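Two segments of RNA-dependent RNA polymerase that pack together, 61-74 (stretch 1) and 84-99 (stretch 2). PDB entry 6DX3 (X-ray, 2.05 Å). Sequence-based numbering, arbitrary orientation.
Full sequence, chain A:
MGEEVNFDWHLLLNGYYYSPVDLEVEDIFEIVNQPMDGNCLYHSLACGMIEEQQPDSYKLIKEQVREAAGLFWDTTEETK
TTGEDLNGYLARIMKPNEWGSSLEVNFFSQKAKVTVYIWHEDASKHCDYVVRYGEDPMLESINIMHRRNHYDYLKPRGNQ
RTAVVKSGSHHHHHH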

# COMPACT_ATOMS: atom_id res chain seq x y z
N ILE A 61 3.84 11.33 -2.30
CA ILE A 61 4.10 9.90 -2.19
C ILE A 61 4.84 9.39 -3.42
O ILE A 61 5.82 8.65 -3.31
N LYS A 62 4.38 9.79 -4.61
CA LYS A 62 4.94 9.27 -5.86
C LYS A 62 6.39 9.70 -6.04
O LYS A 62 7.21 8.93 -6.55
N GLU A 63 6.73 10.93 -5.64
CA GLU A 63 8.11 11.37 -5.74
C GLU A 63 9.01 10.59 -4.79
O GLU A 63 10.16 10.28 -5.13
N GLN A 64 8.50 10.25 -3.61
CA GLN A 64 9.27 9.46 -2.66
C GLN A 64 9.49 8.03 -3.16
O GLN A 64 10.54 7.44 -2.89
N VAL A 65 8.52 7.48 -3.90
CA VAL A 65 8.67 6.13 -4.43
C VAL A 65 9.80 6.07 -5.45
O VAL A 65 10.59 5.12 -5.46
N ARG A 66 9.92 7.10 -6.30
CA ARG A 66 10.97 7.11 -7.31
C ARG A 66 12.36 7.11 -6.68
O ARG A 66 13.25 6.39 -7.14
N GLU A 67 12.56 7.92 -5.64
CA GLU A 67 13.85 7.91 -4.96
C GLU A 67 14.04 6.64 -4.14
O GLU A 67 15.16 6.13 -4.04
N ALA A 68 12.95 6.11 -3.57
CA ALA A 68 13.04 4.84 -2.86
C ALA A 68 13.45 3.71 -3.80
O ALA A 68 14.22 2.82 -3.43
N ALA A 69 12.92 3.73 -5.03
CA ALA A 69 13.31 2.73 -6.02
C ALA A 69 14.79 2.82 -6.35
O ALA A 69 15.48 1.80 -6.43
N GLY A 70 15.30 4.04 -6.54
CA GLY A 70 16.71 4.20 -6.84
C GLY A 70 17.62 3.80 -5.69
O GLY A 70 18.77 3.41 -5.92
N LEU A 71 17.12 3.87 -4.45
CA LEU A 71 17.94 3.53 -3.29
C LEU A 71 17.96 2.03 -3.02
O LEU A 71 18.99 1.49 -2.58
N PHE A 72 16.85 1.34 -3.27
CA PHE A 72 16.66 -0.02 -2.77
C PHE A 72 16.44 -1.04 -3.88
O PHE A 72 16.13 -2.20 -3.58
N TRP A 73 16.61 -0.65 -5.15
CA TRP A 73 16.33 -1.57 -6.25
C TRP A 73 17.16 -2.85 -6.15
O TRP A 73 16.62 -3.96 -6.26
N ASP A 74 18.47 -2.71 -5.92
CA ASP A 74 19.37 -3.85 -5.97
C ASP A 74 19.24 -4.77 -4.76
O ASP A 74 19.89 -5.82 -4.74
N GLU A 84 11.73 -5.98 -15.64
CA GLU A 84 12.24 -4.66 -15.98
C GLU A 84 13.56 -4.40 -15.25
O GLU A 84 13.91 -5.09 -14.30
N ASP A 85 14.28 -3.39 -15.72
CA ASP A 85 15.37 -2.82 -14.97
C ASP A 85 14.90 -1.51 -14.34
O ASP A 85 13.76 -1.08 -14.52
N LEU A 86 15.80 -0.86 -13.59
CA LEU A 86 15.41 0.34 -12.86
C LEU A 86 15.00 1.47 -13.81
O LEU A 86 14.00 2.15 -13.58
N ASN A 87 15.77 1.67 -14.89
CA ASN A 87 15.47 2.75 -15.82
C ASN A 87 14.12 2.56 -16.50
O ASN A 87 13.37 3.52 -16.69
N GLY A 88 13.81 1.32 -16.90
CA GLY A 88 12.52 1.06 -17.52
C GLY A 88 11.38 1.06 -16.53
O GLY A 88 10.25 1.44 -16.87
N TYR A 89 11.64 0.64 -15.29
CA TYR A 89 10.61 0.67 -14.26
C TYR A 89 10.19 2.09 -13.95
O TYR A 89 8.99 2.40 -13.89
N LEU A 90 11.16 2.99 -13.76
CA LEU A 90 10.84 4.38 -13.46
C LEU A 90 10.13 5.05 -14.62
O LEU A 90 9.23 5.87 -14.42
N ALA A 91 10.52 4.71 -15.86
CA ALA A 91 9.88 5.32 -17.02
C ALA A 91 8.39 4.97 -17.09
O ALA A 91 7.60 5.74 -17.65
N ARG A 92 8.00 3.82 -16.53
CA ARG A 92 6.60 3.43 -16.52
C ARG A 92 5.83 4.04 -15.36
O ARG A 92 4.80 4.68 -15.57
N ILE A 93 6.32 3.85 -14.13
CA ILE A 93 5.55 4.27 -12.96
C ILE A 93 5.50 5.78 -12.82
O ILE A 93 4.61 6.31 -12.15
N MET A 94 6.43 6.51 -13.44
CA MET A 94 6.41 7.96 -13.39
C MET A 94 5.47 8.58 -14.41
O MET A 94 5.36 9.81 -14.47
N LYS A 95 4.79 7.77 -15.22
CA LYS A 95 3.79 8.30 -16.13
C LYS A 95 2.61 8.85 -15.33
O LYS A 95 2.23 8.27 -14.31
N PRO A 96 2.03 9.97 -15.77
CA PRO A 96 0.85 10.50 -15.06
C PRO A 96 -0.31 9.52 -15.12
O PRO A 96 -0.56 8.89 -16.15
N ASN A 97 -1.01 9.40 -14.00
CA ASN A 97 -2.20 8.55 -13.85
C ASN A 97 -1.90 7.08 -14.09
O ASN A 97 -2.81 6.31 -14.44
N GLU A 98 -0.66 6.65 -13.91
CA GLU A 98 -0.28 5.26 -14.10
C GLU A 98 -0.51 4.47 -12.82
O GLU A 98 -0.22 4.95 -11.72
N TRP A 99 -1.04 3.26 -12.98
CA TRP A 99 -1.43 2.44 -11.84
C TRP A 99 -0.24 2.10 -10.95
O TRP A 99 0.79 1.60 -11.43

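The helix of stretch 1, which begins earlier in the chain, and helix 86-93 run nearly antiparallel and pack through a mostly apolar seam that is closed at one end by the W73 indole and at the other by the K62 ammonium, which binds the turn after the second helix. The axes run at 171° and approach to 10.8 Å, a spacing that leaves room for side chains between them; 669 Å² is buried, both sides summed. The register places R66 beside L90 (CA to CA 6.7 Å) and W73 beside L86 (CA to CA 6.9 Å).

In the middle, A69 points toward the second helix, and its small side chain lets three larger ones gather round it: A69 CB lies 3.7 Å from Y89 CE2, at the edge of the tyrosine ring, 3.9 Å from L90 CD2 and 4.0 Å from L86 CD1. L90 (chi1 m, chi2 t) also points inward, and its CD2 meets R66 CG at 3.9 Å. G70, with no side chain, presents its backbone instead, G70 CA lying 4.0 Å from L86 CD2. Further along, V65 (chi1 t) and I93 (chi1 p, chi2 t) both point toward the opposing stretch and meet at 4.1 Å, V65 CG1 to I93 CD1.

W73 (chi1 t, chi2 -91°) is directed toward stretch 2 and lays its indole against the start of the second helix. L86 CA sits over the face of the six-membered ring, 4.0 Å from its centroid and 9° off the normal, a CH-pi contact. The L86 side chain (chi1 t, chi2 p) continues past the indole, with L86 CD1 3.7 Å from W73 CE3. At the ring edge, W73 CZ2 is 3.5 Å from E84 O. Y89 (chi1 t) offers its ring face to W73 CZ3, which is 3.5 Å from Y89 CG; the two rings meet obliquely, with planes at 46° and centroids 5.2 Å apart.

Around this end, D85 caps the helix by accepting from G88 N at D85 OD1 (3.0 Å). E84 and R92 form a salt bridge within stretch 2, R92 NE to E84 OE2 at 2.9 Å, and so tie the lead-in to the helix to its last turn.

At the other end, M94 (chi1 m, chi2 m) starts sideways, but its tip bends inward: M94 CE reaches K62 O at 3.6 Å and K62 CG at 3.8 Å, while M94 SD lies 3.7 Å from R66 CD. K62 also starts sideways, and its extended chain, t at all four chi angles, carries the ammonium to the type II turn K95-E98. There K62 NZ donates a hydrogen bond to K95 O at 2.7 Å. Two waters extend this link. Water 1 accepts from K62 NZ (2.5 Å) and donates to E98 O (3.0 Å); water 2 accepts from both K62 NZ (2.6 Å) and N97 N (3.2 Å).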

# COMPACT_ATOMS: atom_id res chain seq x y z
CB ILE A 61 2.78 9.14 -1.98
CG1 ILE A 61 2.09 9.64 -0.70
CG2 ILE A 61 3.01 7.64 -1.90
CD1 ILE A 61 2.97 9.55 0.53
CB LYS A 62 4.08 9.73 -7.03
CG LYS A 62 4.35 9.05 -8.35
CD LYS A 62 3.18 9.23 -9.30
CE LYS A 62 3.58 8.91 -10.73
NZ LYS A 62 2.41 8.66 -11.62
CB GLU A 63 8.20 12.87 -5.45
CG GLU A 63 7.42 13.73 -6.42
CD GLU A 63 7.32 15.17 -5.96
OE1 GLU A 63 7.67 15.44 -4.79
OE2 GLU A 63 6.89 16.03 -6.76
CB GLN A 64 8.57 9.43 -1.30
CG GLN A 64 8.64 10.75 -0.54
CD GLN A 64 10.00 10.99 0.06
OE1 GLN A 64 10.56 10.12 0.73
NE2 GLN A 64 10.55 12.17 -0.18
CB VAL A 65 7.34 5.64 -5.04
CG1 VAL A 65 7.54 4.38 -5.86
CG2 VAL A 65 6.31 5.41 -3.94
CB ARG A 66 10.80 8.32 -8.23
CG ARG A 66 11.98 8.53 -9.18
CD ARG A 66 11.73 9.67 -10.15
NE ARG A 66 11.51 10.93 -9.46
CZ ARG A 66 10.96 12.01 -10.02
NH1 ARG A 66 10.57 11.98 -11.28
NH2 ARG A 66 10.80 13.11 -9.30
CB GLU A 67 14.00 9.15 -4.08
CG GLU A 67 14.25 10.44 -4.86
CD GLU A 67 14.17 11.68 -3.99
OE1 GLU A 67 14.93 11.77 -3.01
OE2 GLU A 67 13.35 12.57 -4.31
CB ALA A 68 11.72 4.51 -2.18
CB ALA A 69 12.47 2.89 -7.29
CB LEU A 71 17.43 4.27 -2.06
CG LEU A 71 17.67 5.77 -1.91
CD1 LEU A 71 16.72 6.34 -0.86
CD2 LEU A 71 19.11 6.06 -1.52
CB PHE A 72 15.48 -0.06 -1.80
CG PHE A 72 15.66 0.80 -0.58
CD1 PHE A 72 16.53 0.42 0.43
CD2 PHE A 72 14.94 1.97 -0.43
CE1 PHE A 72 16.69 1.20 1.56
CE2 PHE A 72 15.09 2.76 0.70
CZ PHE A 72 15.97 2.37 1.69
CB TRP A 73 16.58 -0.88 -7.59
CG TRP A 73 16.28 -1.77 -8.77
CD1 TRP A 73 17.15 -2.60 -9.42
CD2 TRP A 73 15.02 -1.92 -9.43
NE1 TRP A 73 16.51 -3.25 -10.45
CE2 TRP A 73 15.20 -2.85 -10.48
CE3 TRP A 73 13.75 -1.35 -9.25
CZ2 TRP A 73 14.17 -3.23 -11.33
CZ3 TRP A 73 12.73 -1.73 -10.10
CH2 TRP A 73 12.94 -2.66 -11.13
CB ASP A 74 20.82 -3.37 -6.09
CG ASP A 74 21.05 -2.52 -7.31
OD1 ASP A 74 20.48 -2.84 -8.38
OD2 ASP A 74 21.80 -1.52 -7.20
CB GLU A 84 11.24 -3.56 -15.62
CG GLU A 84 9.91 -3.63 -16.35
CD GLU A 84 8.81 -2.89 -15.60
OE1 GLU A 84 8.70 -3.08 -14.37
OE2 GLU A 84 8.06 -2.12 -16.23
CB ASP A 85 16.61 -2.62 -15.85
CG ASP A 85 16.34 -1.73 -17.05
OD1 ASP A 85 15.18 -1.34 -17.27
OD2 ASP A 85 17.31 -1.42 -17.77
CB LEU A 86 16.54 0.79 -11.95
CG LEU A 86 16.32 2.05 -11.11
CD1 LEU A 86 15.07 1.93 -10.24
CD2 LEU A 86 17.55 2.33 -10.26
CB ASN A 87 16.58 2.87 -16.87
CG ASN A 87 17.90 3.30 -16.28
OD1 ASN A 87 18.93 2.69 -16.53
ND2 ASN A 87 17.87 4.37 -15.49
CB TYR A 89 11.13 -0.04 -13.00
CG TYR A 89 10.31 0.21 -11.75
CD1 TYR A 89 9.15 -0.51 -11.50
CD2 TYR A 89 10.72 1.14 -10.80
CE1 TYR A 89 8.41 -0.30 -10.35
CE2 TYR A 89 9.99 1.36 -9.65
CZ TYR A 89 8.84 0.64 -9.43
OH TYR A 89 8.11 0.86 -8.28
CB LEU A 90 12.11 5.15 -13.09
CG LEU A 90 12.84 4.73 -11.81
CD1 LEU A 90 14.14 5.51 -11.65
CD2 LEU A 90 11.95 4.92 -10.59
CB ALA A 91 10.59 4.89 -18.30
CB ARG A 92 6.48 1.90 -16.48
CG ARG A 92 5.06 1.42 -16.22
CD ARG A 92 4.95 -0.10 -16.28
NE ARG A 92 5.76 -0.75 -15.25
CZ ARG A 92 5.36 -0.92 -14.00
NH1 ARG A 92 4.17 -0.50 -13.61
NH2 ARG A 92 6.16 -1.53 -13.12
CB ILE A 93 6.11 3.63 -11.68
CG1 ILE A 93 7.51 4.15 -11.37
CG2 ILE A 93 6.11 2.11 -11.81
CD1 ILE A 93 7.86 4.13 -9.90
CB MET A 94 7.83 8.51 -13.59
CG MET A 94 8.74 8.27 -12.39
SD MET A 94 8.14 9.13 -10.93
CE MET A 94 7.51 7.78 -9.94
CB LYS A 95 3.31 7.21 -17.09
CG LYS A 95 4.31 6.84 -18.17
CD LYS A 95 3.73 5.77 -19.08
CE LYS A 95 4.32 5.86 -20.48
NZ LYS A 95 5.77 5.55 -20.49
CB PRO A 96 0.54 11.79 -15.82
CG PRO A 96 1.81 12.14 -16.54
CD PRO A 96 2.45 10.83 -16.88
CB ASN A 97 -3.33 9.02 -14.77
CG ASN A 97 -4.24 10.03 -14.10
OD1 ASN A 97 -5.00 9.69 -13.19
ND2 ASN A 97 -4.16 11.27 -14.54
CB GLU A 98 1.19 5.16 -14.53
CG GLU A 98 1.68 3.75 -14.77
CD GLU A 98 1.18 3.16 -16.08
OE1 GLU A 98 0.57 3.89 -16.89
OE2 GLU A 98 1.39 1.95 -16.30
CB TRP A 99 -2.08 1.15 -12.33
CG TRP A 99 -3.44 1.34 -12.90
CD1 TRP A 99 -3.82 1.18 -14.20
CD2 TRP A 99 -4.62 1.72 -12.19
NE1 TRP A 99 -5.17 1.43 -14.34
CE2 TRP A 99 -5.68 1.77 -13.11
CE3 TRP A 99 -4.89 2.02 -10.85
CZ2 TRP A 99 -6.97 2.10 -12.74
CZ3 TRP A 99 -6.17 2.36 -10.49
CH2 TRP A 99 -7.20 2.40 -11.43
O HOH W 1 0.22 7.73 -10.77
O HOH W 2 0.85 10.77 -11.75